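Local atomic coordinates of odorant-binding protein (Phormia regina, PDB entry 5DIC), a protein that binds long-chain fatty acids, here two molecules of palmitic acid, and probably carries them as a secreted odorant-binding protein of the blowfly oral disk. Residues K11-V14 with H15-E18; T31-N35 with K36-N40; E71-S74 with P75-E79; R97-T100 with G101-F105. All coordinates share one frame; numbering follows the deposited sequence.

Contact 1 of 4, residues K11-V14 with H15-E18; sequences KVKV and HFDE. With PLM (palmitic acid), chain B.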
loop_
_atom_site.group_PDB
_atom_site.type_symbol
_atom_site.label_atom_id
_atom_site.label_comp_id
_atom_site.label_asym_id
_atom_site.label_seq_id
_atom_site.Cartn_x
_atom_site.Cartn_y
_atom_site.Cartn_z
ATOM N N LYS A 11 8.001 10.144 -6.686
ATOM C CA LYS A 11 7.985 8.672 -6.780
ATOM C C LYS A 11 6.577 8.104 -6.752
ATOM O O LYS A 11 6.284 7.166 -7.476
ATOM C CB LYS A 11 8.816 8.065 -5.653
ATOM C CG LYS A 11 10.307 8.243 -5.822
ATOM C CD LYS A 11 11.089 7.629 -4.672
ATOM C CE LYS A 11 12.573 7.771 -4.894
ATOM N NZ LYS A 11 13.364 7.290 -3.730
ATOM N N VAL A 12 5.717 8.674 -5.933
ATOM C CA VAL A 12 4.349 8.210 -5.879
ATOM C C VAL A 12 3.722 8.313 -7.280
ATOM O O VAL A 12 3.062 7.381 -7.753
ATOM C CB VAL A 12 3.493 8.998 -4.865
ATOM C CG1 VAL A 12 2.018 8.709 -5.025
ATOM C CG2 VAL A 12 3.922 8.664 -3.445
ATOM N N LYS A 13 3.912 9.457 -7.942
ATOM C CA LYS A 13 3.365 9.629 -9.280
ATOM C C LYS A 13 3.938 8.646 -10.284
ATOM O O LYS A 13 3.213 8.079 -11.084
ATOM C CB LYS A 13 3.541 11.067 -9.735
ATOM C CG LYS A 13 3.142 11.321 -11.147
ATOM C CD LYS A 13 1.684 11.064 -11.440
ATOM C CE LYS A 13 1.374 11.540 -12.851
ATOM N NZ LYS A 13 0.123 10.933 -13.368
ATOM N N VAL A 14 5.249 8.434 -10.244
ATOM C CA VAL A 14 5.857 7.469 -11.127
ATOM C C VAL A 14 5.230 6.083 -10.946
ATOM O O VAL A 14 4.896 5.393 -11.918
ATOM C CB VAL A 14 7.376 7.406 -10.910
ATOM C CG1 VAL A 14 7.999 6.202 -11.614
ATOM C CG2 VAL A 14 8.046 8.692 -11.433
ATOM N N HIS A 15 5.099 5.633 -9.703
ATOM C CA HIS A 15 4.570 4.287 -9.448
ATOM C C HIS A 15 3.079 4.217 -9.711
ATOM O O HIS A 15 2.553 3.172 -10.140
ATOM C CB HIS A 15 4.930 3.826 -8.039
ATOM C CG HIS A 15 6.392 3.768 -7.787
ATOM N ND1 HIS A 15 7.275 3.134 -8.630
ATOM C CD2 HIS A 15 7.129 4.255 -6.758
ATOM C CE1 HIS A 15 8.497 3.223 -8.126
ATOM N NE2 HIS A 15 8.433 3.909 -6.997
ATOM N N PHE A 16 2.364 5.302 -9.450
ATOM C CA PHE A 16 0.953 5.393 -9.807
ATOM C C PHE A 16 0.783 5.093 -11.307
ATOM O O PHE A 16 -0.023 4.252 -11.722
ATOM C CB PHE A 16 0.401 6.770 -9.420
ATOM C CG PHE A 16 -1.031 6.984 -9.812
ATOM C CD1 PHE A 16 -1.362 7.388 -11.093
ATOM C CD2 PHE A 16 -2.044 6.804 -8.890
ATOM C CE1 PHE A 16 -2.689 7.593 -11.461
ATOM C CE2 PHE A 16 -3.365 7.001 -9.253
ATOM C CZ PHE A 16 -3.683 7.376 -10.545
ATOM N N ASP A 17 1.536 5.804 -12.136
ATOM C CA ASP A 17 1.444 5.602 -13.570
ATOM C C ASP A 17 1.834 4.182 -13.972
ATOM O O ASP A 17 1.172 3.555 -14.823
ATOM C CB ASP A 17 2.317 6.625 -14.310
ATOM C CG ASP A 17 1.780 8.038 -14.237
ATOM O OD1 ASP A 17 0.628 8.247 -13.866
ATOM O OD2 ASP A 17 2.538 8.952 -14.589
ATOM N N GLU A 18 2.888 3.650 -13.360
ATOM C CA GLU A 18 3.303 2.289 -13.668
ATOM C C GLU A 18 2.180 1.304 -13.380
ATOM O O GLU A 18 1.945 0.375 -14.151
ATOM C CB GLU A 18 4.511 1.879 -12.816
ATOM C CG GLU A 18 5.825 2.513 -13.216
ATOM C CD GLU A 18 6.903 2.390 -12.150
ATOM O OE1 GLU A 18 6.611 2.027 -10.987
ATOM O OE2 GLU A 18 8.074 2.684 -12.496
HETATM C C1 PLM B . 8.017 5.637 -2.500
HETATM O O1 PLM B . 8.437 5.086 -1.447
HETATM O O2 PLM B . 8.357 5.245 -3.630
HETATM C C2 PLM B . 7.026 6.773 -2.472
HETATM C C3 PLM B . 6.461 7.038 -1.083
HETATM C C4 PLM B . 5.487 5.957 -0.662
HETATM C C5 PLM B . 4.697 6.455 0.535
HETATM C C6 PLM B . 3.949 5.325 1.203
HETATM C C7 PLM B . 4.897 4.479 2.023
HETATM C C8 PLM B . 4.029 3.536 2.816
HETATM C C9 PLM B . 4.865 2.323 3.143
HETATM C CA PLM B . 4.271 1.415 4.208
HETATM C CB PLM B . 3.808 0.056 3.726
HETATM C CC PLM B . 2.791 -0.572 4.675
HETATM C CD PLM B . 1.585 -1.117 3.912
HETATM C CE PLM B . 1.925 -2.301 2.986
HETATM C CF PLM B . 0.652 -2.893 2.353
HETATM C CG PLM B . 0.874 -4.118 1.478
#

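Contact 2 of 4, residues T31-N35 with K36-N40; sequences TKLRN and KDYAN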
loop_
_atom_site.group_PDB
_atom_site.type_symbol
_atom_site.label_atom_id
_atom_site.label_comp_id
_atom_site.label_asym_id
_atom_site.label_seq_id
_atom_site.Cartn_x
_atom_site.Cartn_y
_atom_site.Cartn_z
ATOM N N THR A 31 -8.978 7.702 -11.654
ATOM C CA THR A 31 -9.345 8.980 -11.049
ATOM C C THR A 31 -9.861 8.803 -9.611
ATOM O O THR A 31 -9.543 9.617 -8.740
ATOM C CB THR A 31 -10.265 9.799 -11.960
ATOM O OG1 THR A 31 -10.277 11.132 -11.462
ATOM C CG2 THR A 31 -11.631 9.353 -11.984
ATOM N N LYS A 32 -10.600 7.730 -9.350
ATOM C CA LYS A 32 -10.925 7.432 -7.963
ATOM C C LYS A 32 -9.672 7.288 -7.141
ATOM O O LYS A 32 -9.563 7.837 -6.035
ATOM C CB LYS A 32 -11.804 6.187 -7.831
ATOM C CG LYS A 32 -13.235 6.426 -8.290
ATOM C CD LYS A 32 -14.158 5.300 -7.904
ATOM C CE LYS A 32 -14.053 4.083 -8.784
ATOM N NZ LYS A 32 -15.323 3.300 -8.681
ATOM N N LEU A 33 -8.734 6.490 -7.634
ATOM C CA LEU A 33 -7.496 6.256 -6.879
ATOM C C LEU A 33 -6.713 7.544 -6.623
ATOM O O LEU A 33 -6.247 7.777 -5.507
ATOM C CB LEU A 33 -6.634 5.210 -7.592
ATOM C CG LEU A 33 -7.195 3.792 -7.615
ATOM C CD1 LEU A 33 -6.582 2.982 -8.756
ATOM C CD2 LEU A 33 -7.001 3.140 -6.258
ATOM N N ARG A 34 -6.602 8.388 -7.640
ATOM C CA ARG A 34 -5.883 9.653 -7.476
ATOM C C ARG A 34 -6.513 10.563 -6.440
ATOM O O ARG A 34 -5.817 11.343 -5.823
ATOM C CB ARG A 34 -5.820 10.349 -8.836
ATOM C CG ARG A 34 -4.892 11.550 -8.974
ATOM C CD ARG A 34 -5.336 12.506 -10.075
ATOM N NE ARG A 34 -6.249 11.892 -11.027
ATOM C CZ ARG A 34 -6.845 12.547 -12.014
ATOM N NH1 ARG A 34 -6.643 13.853 -12.189
ATOM N NH2 ARG A 34 -7.638 11.913 -12.843
ATOM N N ASN A 35 -7.822 10.438 -6.264
ATOM C CA ASN A 35 -8.564 11.217 -5.280
ATOM C C ASN A 35 -8.753 10.524 -3.946
ATOM O O ASN A 35 -9.511 10.994 -3.108
ATOM C CB ASN A 35 -9.901 11.652 -5.881
ATOM C CG ASN A 35 -9.714 12.753 -6.894
ATOM O OD1 ASN A 35 -9.531 13.907 -6.507
ATOM N ND2 ASN A 35 -9.692 12.418 -8.164
ATOM N N LYS A 36 -8.076 9.399 -3.757
ATOM C CA LYS A 36 -8.135 8.641 -2.502
ATOM C C LYS A 36 -9.545 8.167 -2.198
ATOM O O LYS A 36 -9.930 8.039 -1.041
ATOM C CB LYS A 36 -7.510 9.438 -1.341
ATOM C CG LYS A 36 -6.051 9.789 -1.578
ATOM C CD LYS A 36 -5.486 10.606 -0.432
ATOM C CE LYS A 36 -3.976 10.727 -0.538
ATOM N NZ LYS A 36 -3.428 11.566 0.560
ATOM N N ASP A 37 -10.298 7.846 -3.254
ATOM C CA ASP A 37 -11.635 7.271 -3.102
ATOM C C ASP A 37 -11.518 5.768 -3.061
ATOM O O ASP A 37 -11.817 5.093 -4.035
ATOM C CB ASP A 37 -12.558 7.718 -4.238
ATOM C CG ASP A 37 -12.774 9.201 -4.239
ATOM O OD1 ASP A 37 -12.869 9.818 -3.163
ATOM O OD2 ASP A 37 -12.847 9.776 -5.343
ATOM N N TYR A 38 -11.082 5.264 -1.906
ATOM C CA TYR A 38 -10.705 3.867 -1.740
ATOM C C TYR A 38 -11.796 2.951 -1.224
ATOM O O TYR A 38 -11.578 1.752 -1.147
ATOM C CB TYR A 38 -9.558 3.747 -0.736
ATOM C CG TYR A 38 -8.299 4.481 -1.062
ATOM C CD1 TYR A 38 -7.896 4.691 -2.376
ATOM C CD2 TYR A 38 -7.462 4.919 -0.037
ATOM C CE1 TYR A 38 -6.714 5.341 -2.654
ATOM C CE2 TYR A 38 -6.288 5.588 -0.310
ATOM C CZ TYR A 38 -5.916 5.789 -1.616
ATOM O OH TYR A 38 -4.745 6.451 -1.868
ATOM N N ALA A 39 -12.924 3.493 -0.804
ATOM C CA ALA A 39 -13.982 2.680 -0.228
ATOM C C ALA A 39 -14.512 1.719 -1.270
ATOM O O ALA A 39 -14.691 2.086 -2.443
ATOM C CB ALA A 39 -15.105 3.557 0.286
ATOM N N ASN A 40 -14.757 0.490 -0.841
ATOM C CA ASN A 40 -15.368 -0.497 -1.695
ATOM C C ASN A 40 -14.623 -0.543 -3.012
ATOM O O ASN A 40 -15.210 -0.330 -4.082
ATOM C CB ASN A 40 -16.846 -0.170 -1.917
ATOM C CG ASN A 40 -17.625 -0.070 -0.617
ATOM O OD1 ASN A 40 -17.453 -0.891 0.290
ATOM N ND2 ASN A 40 -18.490 0.939 -0.517
HETATM O O HOH W 1 -14.853 2.037 -6.221
#

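Contact 3 of 4, residues E71-S74 with P75-E79; sequences EKLS and PHFGE. With PLM (palmitic acid), chain B; PLM (palmitic acid), chain C.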
loop_
_atom_site.group_PDB
_atom_site.type_symbol
_atom_site.label_atom_id
_atom_site.label_comp_id
_atom_site.label_asym_id
_atom_site.label_seq_id
_atom_site.Cartn_x
_atom_site.Cartn_y
_atom_site.Cartn_z
ATOM N N GLU A 71 11.963 1.165 7.174
ATOM C CA GLU A 71 12.692 2.340 6.682
ATOM C C GLU A 71 11.742 3.489 6.356
ATOM O O GLU A 71 12.029 4.652 6.656
ATOM C CB GLU A 71 13.517 2.018 5.447
ATOM C CG GLU A 71 14.364 3.181 4.906
ATOM C CD GLU A 71 15.537 3.540 5.792
ATOM O OE1 GLU A 71 15.988 2.691 6.591
ATOM O OE2 GLU A 71 16.026 4.681 5.664
ATOM N N LYS A 72 10.625 3.149 5.733
ATOM C CA LYS A 72 9.694 4.159 5.273
ATOM C C LYS A 72 8.783 4.703 6.348
ATOM O O LYS A 72 8.388 5.874 6.290
ATOM C CB LYS A 72 8.922 3.686 4.064
ATOM C CG LYS A 72 9.822 3.469 2.847
ATOM C CD LYS A 72 9.017 3.044 1.628
ATOM C CE LYS A 72 9.906 2.725 0.462
ATOM N NZ LYS A 72 10.430 3.933 -0.188
ATOM N N LEU A 73 8.388 3.881 7.323
ATOM C CA LEU A 73 7.395 4.279 8.292
ATOM C C LEU A 73 7.936 4.576 9.680
ATOM O O LEU A 73 7.307 5.342 10.424
ATOM C CB LEU A 73 6.302 3.228 8.444
ATOM C CG LEU A 73 5.468 2.890 7.225
ATOM C CD1 LEU A 73 4.408 1.888 7.631
ATOM C CD2 LEU A 73 4.826 4.133 6.641
ATOM N N SER A 74 9.072 4.002 10.065
ATOM C CA SER A 74 9.541 4.186 11.455
ATOM C C SER A 74 9.813 5.646 11.826
ATOM O O SER A 74 9.463 6.052 12.917
ATOM C CB SER A 74 10.762 3.320 11.794
ATOM O OG SER A 74 10.412 1.958 11.807
ATOM N N PRO A 75 10.441 6.435 10.935
ATOM C CA PRO A 75 10.774 7.796 11.378
ATOM C C PRO A 75 9.565 8.591 11.840
ATOM O O PRO A 75 9.650 9.306 12.846
ATOM C CB PRO A 75 11.497 8.391 10.161
ATOM C CG PRO A 75 12.147 7.174 9.513
ATOM C CD PRO A 75 11.077 6.107 9.648
ATOM N N HIS A 76 8.450 8.469 11.128
ATOM C CA HIS A 76 7.266 9.225 11.507
ATOM C C HIS A 76 6.405 8.520 12.565
ATOM O O HIS A 76 5.800 9.195 13.408
ATOM C CB HIS A 76 6.382 9.559 10.292
ATOM C CG HIS A 76 5.145 10.317 10.671
ATOM N ND1 HIS A 76 5.190 11.608 11.150
ATOM C CD2 HIS A 76 3.850 9.930 10.772
ATOM C CE1 HIS A 76 3.979 11.987 11.507
ATOM N NE2 HIS A 76 3.147 10.990 11.275
ATOM N N PHE A 77 6.251 7.199 12.450
ATOM C CA PHE A 77 5.275 6.478 13.281
ATOM C C PHE A 77 5.881 5.837 14.532
ATOM O O PHE A 77 5.143 5.461 15.436
ATOM C CB PHE A 77 4.530 5.435 12.448
ATOM C CG PHE A 77 3.587 6.032 11.452
ATOM C CD1 PHE A 77 2.358 6.497 11.879
ATOM C CD2 PHE A 77 3.888 6.110 10.117
ATOM C CE1 PHE A 77 1.445 7.016 10.986
ATOM C CE2 PHE A 77 2.999 6.638 9.219
ATOM C CZ PHE A 77 1.783 7.099 9.659
ATOM N N GLY A 78 7.200 5.678 14.573
ATOM C CA GLY A 78 7.858 5.027 15.701
ATOM C C GLY A 78 8.225 3.600 15.380
ATOM O O GLY A 78 7.391 2.833 14.901
ATOM N N GLU A 79 9.454 3.219 15.684
ATOM C CA GLU A 79 9.950 1.904 15.325
ATOM C C GLU A 79 9.133 0.780 15.975
ATOM O O GLU A 79 8.721 -0.178 15.310
ATOM C CB GLU A 79 11.425 1.817 15.722
ATOM C CG GLU A 79 12.058 0.472 15.399
ATOM C CD GLU A 79 13.515 0.395 15.771
ATOM O OE1 GLU A 79 14.057 1.316 16.430
ATOM O OE2 GLU A 79 14.122 -0.618 15.401
HETATM C C1 PLM B . 8.017 5.637 -2.500
HETATM O O1 PLM B . 8.437 5.086 -1.447
HETATM O O2 PLM B . 8.357 5.245 -3.630
HETATM C C2 PLM B . 7.026 6.773 -2.472
HETATM C C3 PLM B . 6.461 7.038 -1.083
HETATM C C4 PLM B . 5.487 5.957 -0.662
HETATM C C5 PLM B . 4.697 6.455 0.535
HETATM C C6 PLM B . 3.949 5.325 1.203
HETATM C C7 PLM B . 4.897 4.479 2.023
HETATM C C8 PLM B . 4.029 3.536 2.816
HETATM C C9 PLM B . 4.865 2.323 3.143
HETATM C CA PLM B . 4.271 1.415 4.208
HETATM C CB PLM B . 3.808 0.056 3.726
HETATM C CC PLM B . 2.791 -0.572 4.675
HETATM C CD PLM B . 1.585 -1.117 3.912
HETATM C CE PLM B . 1.925 -2.301 2.986
HETATM C CF PLM B . 0.652 -2.893 2.353
HETATM C CG PLM B . 0.874 -4.118 1.478
HETATM C C1 PLM C . 0.151 10.896 -2.183
HETATM O O1 PLM C . 1.247 11.508 -2.122
HETATM O O2 PLM C . -0.675 11.076 -3.111
HETATM C C2 PLM C . -0.208 9.913 -1.090
HETATM C C3 PLM C . 0.469 8.558 -1.321
HETATM C C4 PLM C . -0.047 7.503 -0.340
HETATM C C5 PLM C . 0.872 6.290 -0.248
HETATM C C6 PLM C . 0.292 5.159 0.611
HETATM C C7 PLM C . 0.332 5.479 2.105
HETATM C C8 PLM C . 0.095 4.243 2.973
HETATM C C9 PLM C . 0.649 4.469 4.375
HETATM C CA PLM C . 0.238 3.388 5.368
HETATM C CB PLM C . 0.486 3.885 6.789
HETATM C CC PLM C . 0.450 2.770 7.831
HETATM C CD PLM C . 1.031 3.284 9.143
HETATM C CE PLM C . 1.167 2.259 10.264
HETATM C CF PLM C . 1.926 2.866 11.446
HETATM C CG PLM C . 2.072 1.962 12.657
HETATM O O HOH W 2 8.274 7.787 8.355
#

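Contact 4 of 4, residues R97-T100 with G101-F105; sequences RCDT and GFKIF. With PLM (palmitic acid), chain B.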
loop_
_atom_site.group_PDB
_atom_site.type_symbol
_atom_site.label_atom_id
_atom_site.label_comp_id
_atom_site.label_asym_id
_atom_site.label_seq_id
_atom_site.Cartn_x
_atom_site.Cartn_y
_atom_site.Cartn_z
ATOM N N ARG A 97 -3.770 -12.725 -5.300
ATOM C CA ARG A 97 -2.703 -11.730 -5.129
ATOM C C ARG A 97 -3.269 -10.360 -4.740
ATOM O O ARG A 97 -2.781 -9.684 -3.807
ATOM C CB ARG A 97 -1.897 -11.597 -6.419
ATOM C CG ARG A 97 -1.064 -10.322 -6.507
ATOM C CD ARG A 97 -0.222 -10.246 -7.767
ATOM N NE ARG A 97 0.361 -8.922 -7.967
ATOM C CZ ARG A 97 -0.138 -7.997 -8.782
ATOM N NH1 ARG A 97 -1.225 -8.198 -9.504
ATOM N NH2 ARG A 97 0.487 -6.845 -8.857
ATOM N N CYS A 98 -4.266 -9.910 -5.487
ATOM C CA CYS A 98 -4.756 -8.539 -5.297
ATOM C C CYS A 98 -5.565 -8.374 -4.023
ATOM O O CYS A 98 -5.485 -7.343 -3.337
ATOM C CB CYS A 98 -5.513 -8.086 -6.528
ATOM S SG CYS A 98 -4.505 -8.124 -8.004
ATOM N N ASP A 99 -6.360 -9.373 -3.704
ATOM C CA ASP A 99 -7.114 -9.327 -2.451
ATOM C C ASP A 99 -6.192 -9.429 -1.233
ATOM O O ASP A 99 -6.431 -8.801 -0.212
ATOM C CB ASP A 99 -8.199 -10.399 -2.473
ATOM C CG ASP A 99 -9.173 -10.279 -1.331
ATOM O OD1 ASP A 99 -9.801 -9.215 -1.163
ATOM O OD2 ASP A 99 -9.268 -11.262 -0.582
ATOM N N THR A 100 -5.130 -10.220 -1.333
ATOM C CA THR A 100 -4.108 -10.258 -0.276
ATOM C C THR A 100 -3.456 -8.900 -0.031
ATOM O O THR A 100 -3.388 -8.433 1.102
ATOM C CB THR A 100 -3.043 -11.322 -0.603
ATOM O OG1 THR A 100 -3.677 -12.602 -0.516
ATOM C CG2 THR A 100 -1.825 -11.245 0.335
ATOM N N GLY A 101 -3.049 -8.240 -1.106
ATOM C CA GLY A 101 -2.455 -6.918 -0.936
ATOM C C GLY A 101 -3.436 -5.946 -0.309
ATOM O O GLY A 101 -3.076 -5.198 0.603
ATOM N N PHE A 102 -4.687 -5.973 -0.780
ATOM C CA PHE A 102 -5.712 -5.118 -0.199
ATOM C C PHE A 102 -5.921 -5.397 1.293
ATOM O O PHE A 102 -5.970 -4.448 2.094
ATOM C CB PHE A 102 -7.017 -5.340 -0.958
ATOM C CG PHE A 102 -8.188 -4.621 -0.363
ATOM C CD1 PHE A 102 -8.175 -3.244 -0.248
ATOM C CD2 PHE A 102 -9.281 -5.321 0.091
ATOM C CE1 PHE A 102 -9.239 -2.566 0.296
ATOM C CE2 PHE A 102 -10.348 -4.656 0.641
ATOM C CZ PHE A 102 -10.334 -3.269 0.738
ATOM N N LYS A 103 -6.015 -6.670 1.675
ATOM C CA LYS A 103 -6.255 -7.005 3.074
ATOM C C LYS A 103 -5.079 -6.624 3.965
ATOM O O LYS A 103 -5.286 -6.198 5.105
ATOM C CB LYS A 103 -6.624 -8.476 3.214
ATOM C CG LYS A 103 -8.045 -8.761 2.750
ATOM C CD LYS A 103 -8.409 -10.217 2.956
ATOM C CE LYS A 103 -9.916 -10.465 2.916
ATOM N NZ LYS A 103 -10.362 -11.484 3.933
ATOM N N ILE A 104 -3.856 -6.788 3.474
ATOM C CA ILE A 104 -2.698 -6.340 4.263
ATOM C C ILE A 104 -2.738 -4.825 4.458
ATOM O O ILE A 104 -2.552 -4.318 5.569
ATOM C CB ILE A 104 -1.386 -6.788 3.611
ATOM C CG1 ILE A 104 -1.273 -8.310 3.587
ATOM C CG2 ILE A 104 -0.194 -6.200 4.358
ATOM C CD1 ILE A 104 -0.176 -8.838 2.702
ATOM N N PHE A 105 -3.002 -4.111 3.378
ATOM C CA PHE A 105 -3.143 -2.653 3.461
ATOM C C PHE A 105 -4.212 -2.243 4.479
ATOM O O PHE A 105 -4.005 -1.342 5.290
ATOM C CB PHE A 105 -3.458 -2.100 2.069
ATOM C CG PHE A 105 -3.948 -0.684 2.055
ATOM C CD1 PHE A 105 -3.072 0.378 2.249
ATOM C CD2 PHE A 105 -5.297 -0.400 1.825
ATOM C CE1 PHE A 105 -3.531 1.688 2.227
ATOM C CE2 PHE A 105 -5.753 0.904 1.779
ATOM C CZ PHE A 105 -4.870 1.943 1.994
HETATM C C1 PLM B . 8.017 5.637 -2.500
HETATM O O1 PLM B . 8.437 5.086 -1.447
HETATM O O2 PLM B . 8.357 5.245 -3.630
HETATM C C2 PLM B . 7.026 6.773 -2.472
HETATM C C3 PLM B . 6.461 7.038 -1.083
HETATM C C4 PLM B . 5.487 5.957 -0.662
HETATM C C5 PLM B . 4.697 6.455 0.535
HETATM C C6 PLM B . 3.949 5.325 1.203
HETATM C C7 PLM B . 4.897 4.479 2.023
HETATM C C8 PLM B . 4.029 3.536 2.816
HETATM C C9 PLM B . 4.865 2.323 3.143
HETATM C CA PLM B . 4.271 1.415 4.208
HETATM C CB PLM B . 3.808 0.056 3.726
HETATM C CC PLM B . 2.791 -0.572 4.675
HETATM C CD PLM B . 1.585 -1.117 3.912
HETATM C CE PLM B . 1.925 -2.301 2.986
HETATM C CF PLM B . 0.652 -2.893 2.353
HETATM C CG PLM B . 0.874 -4.118 1.478
#

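Contact 1 of 4, residues K11-V14 with H15-E18
The imidazole of His-15 lies beside the carbonyl of Lys-11, whose O meets CD2 obliquely at 3.1 Å. Two oxygens come to the edge of this ring, near its plane. One is OE1 of Glu-18, the other O2 of the palmitic acid of chain B. The Phe-16 ring has Asp-17 OD1 in plane at its edge, and it packs on Phe-48 and Leu-33 of other helices. All of this belongs to one continuous stretch of helix 6-22 in the PBP/GOBP fold, its side chains pairing three or four residues apart along the helix.

His-15 ND1 donates to Glu-18 OE1 at 2.7 Å, in an almost straight bond (176°). The hydrogen bond fixes the flip of the imidazole and turns its CD2-NE2 side to the ligand. CD2 stands 3.5 Å from palmitate O2. Lys-11 CB touches the same oxygen at 3.5 Å, while the extended lysine chain runs on to a salt bridge with Glu-7. Val-12 CG2 lies 3.8 Å from palmitate C2, just behind the head group. The helix thus lines the carboxylate end of the fatty acid with carbon and an imidazole edge.

The outer side is polar. Lys-13 has CG anti to its N and a bend at chi2 (62°), which carries the chain along the helix toward the next turn. There NZ forms a salt bridge with Asp-17, taking the syn lone pair of OD1. The helical bond from Asp-17 N to Lys-13 O joins the same two residues. The charged pair is short, 2.8 Å from Lys-13 NZ to Asp-17 OD1.

Contact 2 of 4, residues T31-N35 with K36-N40
Asp-37 folds back on the helix end at Lys-32 and Asn-35, where a Schellman motif closes helix 27-34. Its CB points toward the helix and sits 3.5 Å from Lys-32 O. The same CB also meets Lys-32 CB at 4.0 Å. CG comes next, equally far from Lys-32 O and Asn-35 O. The carboxylate then splits its contacts. OD2 rests 3.5 Å from Asn-35 CB. OD1 comes nearest to Asn-35 O, an acceptor like itself, and makes no bond to it. CG stands beside the backbone N (chi1 -63°), which keeps the carboxylate over the turn.

Two backbone bonds define the motif. Asp-37 N reaches back to Lys-32 O at 2.9 Å, and Lys-36 N bonds to Leu-33 O from well above the carbonyl plane. Lys-36 is the C-prime residue, and its positive phi (61°) lets the chain reverse. Asp-37 is then the centre of an inverse gamma turn, with a weak bond from Tyr-38 N to Lys-36 O.

Asn-35 reinforces the last helical turn. Both its N and its ND2 donate to Thr-31 O, from opposite faces of that carbonyl. On the inner side Leu-33 CD2 approaches Tyr-38 CE1 at 4.2 Å, and Leu-33 also packs on Phe-16, Met-45 and Phe-48. Lys-36 CA lies over one face of the tyrosine ring, offset toward the rim, while the lysine side chain comes near a bound palmitate. The far end of the loop is tied by a water. It accepts from Lys-32 NZ at 2.8 Å and donates to Asn-40 O at 3.2 Å.

Contact 3 of 4, residues E71-S74 with P75-E79
Leu-73 and Phe-77 form the tight side of this helix end. Leu-73 CD2 lies 4.0 Å from Phe-77 CE2, and Leu-73 O sits at the edge of the phenyl ring, in its plane. One face of that ring has His-76 CD2 over its centre. The opposite face carries the palmitic acid of chain C, whose CF atom is 3.6 Å from Phe-77 CG. Leu-73 CD1 reaches both ligands and stands 3.5 Å from atom CA of the palmitic acid of chain B. With Phe-77 cut back to an alanine, a gap is likely to open beside the tail of the chain C palmitate, and Leu-73 CD2 would lose its aromatic neighbour.

Helix 66-77 is kinked here by a proline. Pro-75 has no N-H to offer Glu-71 O, and its CD stands against that oxygen instead. One residue on, a water fills the missing step, accepting from His-76 N and donating to Lys-72 O. Regular bonding resumes with Phe-77 N to Leu-73 O at 2.9 Å. Gly-78 N then bonds to Ser-74 O. Gly-78 leaves the helix with positive phi (101°), an angle that calls for glycine, and occupies the N-cap position of helix 79-89.

The outer side is looser. Glu-71 and Pro-75 lie there. Ser-74 OG makes a weak hydrogen bond to Leu-70 O and also meets CA of Glu-79, whose carboxylate is paired with Lys-83. Lys-72 leaves the helix the other way, toward the pocket. Its chain is extended until a bend at chi4 (-76°), and its NZ donates to palmitate O1 of chain B at 2.6 Å.

Contact 4 of 4, residues R97-T100 with G101-F105
Thr-100 and Ile-104 lie side by side, one helical turn apart and pointing the same way. The methyls meet at 3.8 Å, Thr-100 CG2 against Ile-104 CD1. The other branch of Ile-104 serves the ligand: CG2 touches the terminal atom CG of the palmitic acid of chain B at 3.7 Å. Its CG1 stands beside the backbone N (chi1 -64°), near Thr-100 O, and this puts CG2 on the side of the fatty acid. Were the isoleucine replaced by a glycine, the end of the palmitate chain and the Thr-100 methyl would probably both lose their hydrocarbon neighbour. Phe-105 meets the same tail with CA, 4.0 Å from palmitate CF, and with CB.

Beneath these side chains runs the first part of helix 97-113. Ile-104 N bonds to Thr-100 O at 2.9 Å. Three more bonds of the same four-residue step precede it, the first from Gly-101 N to Arg-97 O. Cys-98 fastens this turn to helix 43-55 through its disulfide with Cys-47, one of the links that brace the PBP/GOBP fold.

The outer shell is polar. Thr-100 OG1 is held by Gly-94 N and Asp-96 O, which fixes the rotation of the side chain and so the place of its methyl. Asp-99 OD2 accepts from Ala-95 N, and OD1 has a salt bridge to Lys-46. Arg-97 is paired with Glu-54 and Glu-23. The Lys-103 chain crosses the aspartate at a slant, its NZ too far for a salt bridge but its CE 3.6 Å from Asp-99 OD2.

Overall arrangement
Contact 4 is partly buried, its centre about 9 Å from the centre of the chain; contacts 1, 2 and 3 are surface contacts. All four are local. Contacts 1 and 4 lie within single helices, while 2 and 3 describe two ways of ending one, by a Schellman turn and by a proline kink followed by glycine. Contacts 1, 3 and 4 share one palmitate: 1 and 3 serve its carboxylate end, 3 also its middle, and 4 its tail. Contacts 1 and 2 touch directly, where Phe-16 packs on Leu-33 and Arg-34. Salt bridges lie away from the ligand in contacts 1 and 4, whereas the palmitate head meets Lys-72 and His-15 and its chain meets hydrocarbon.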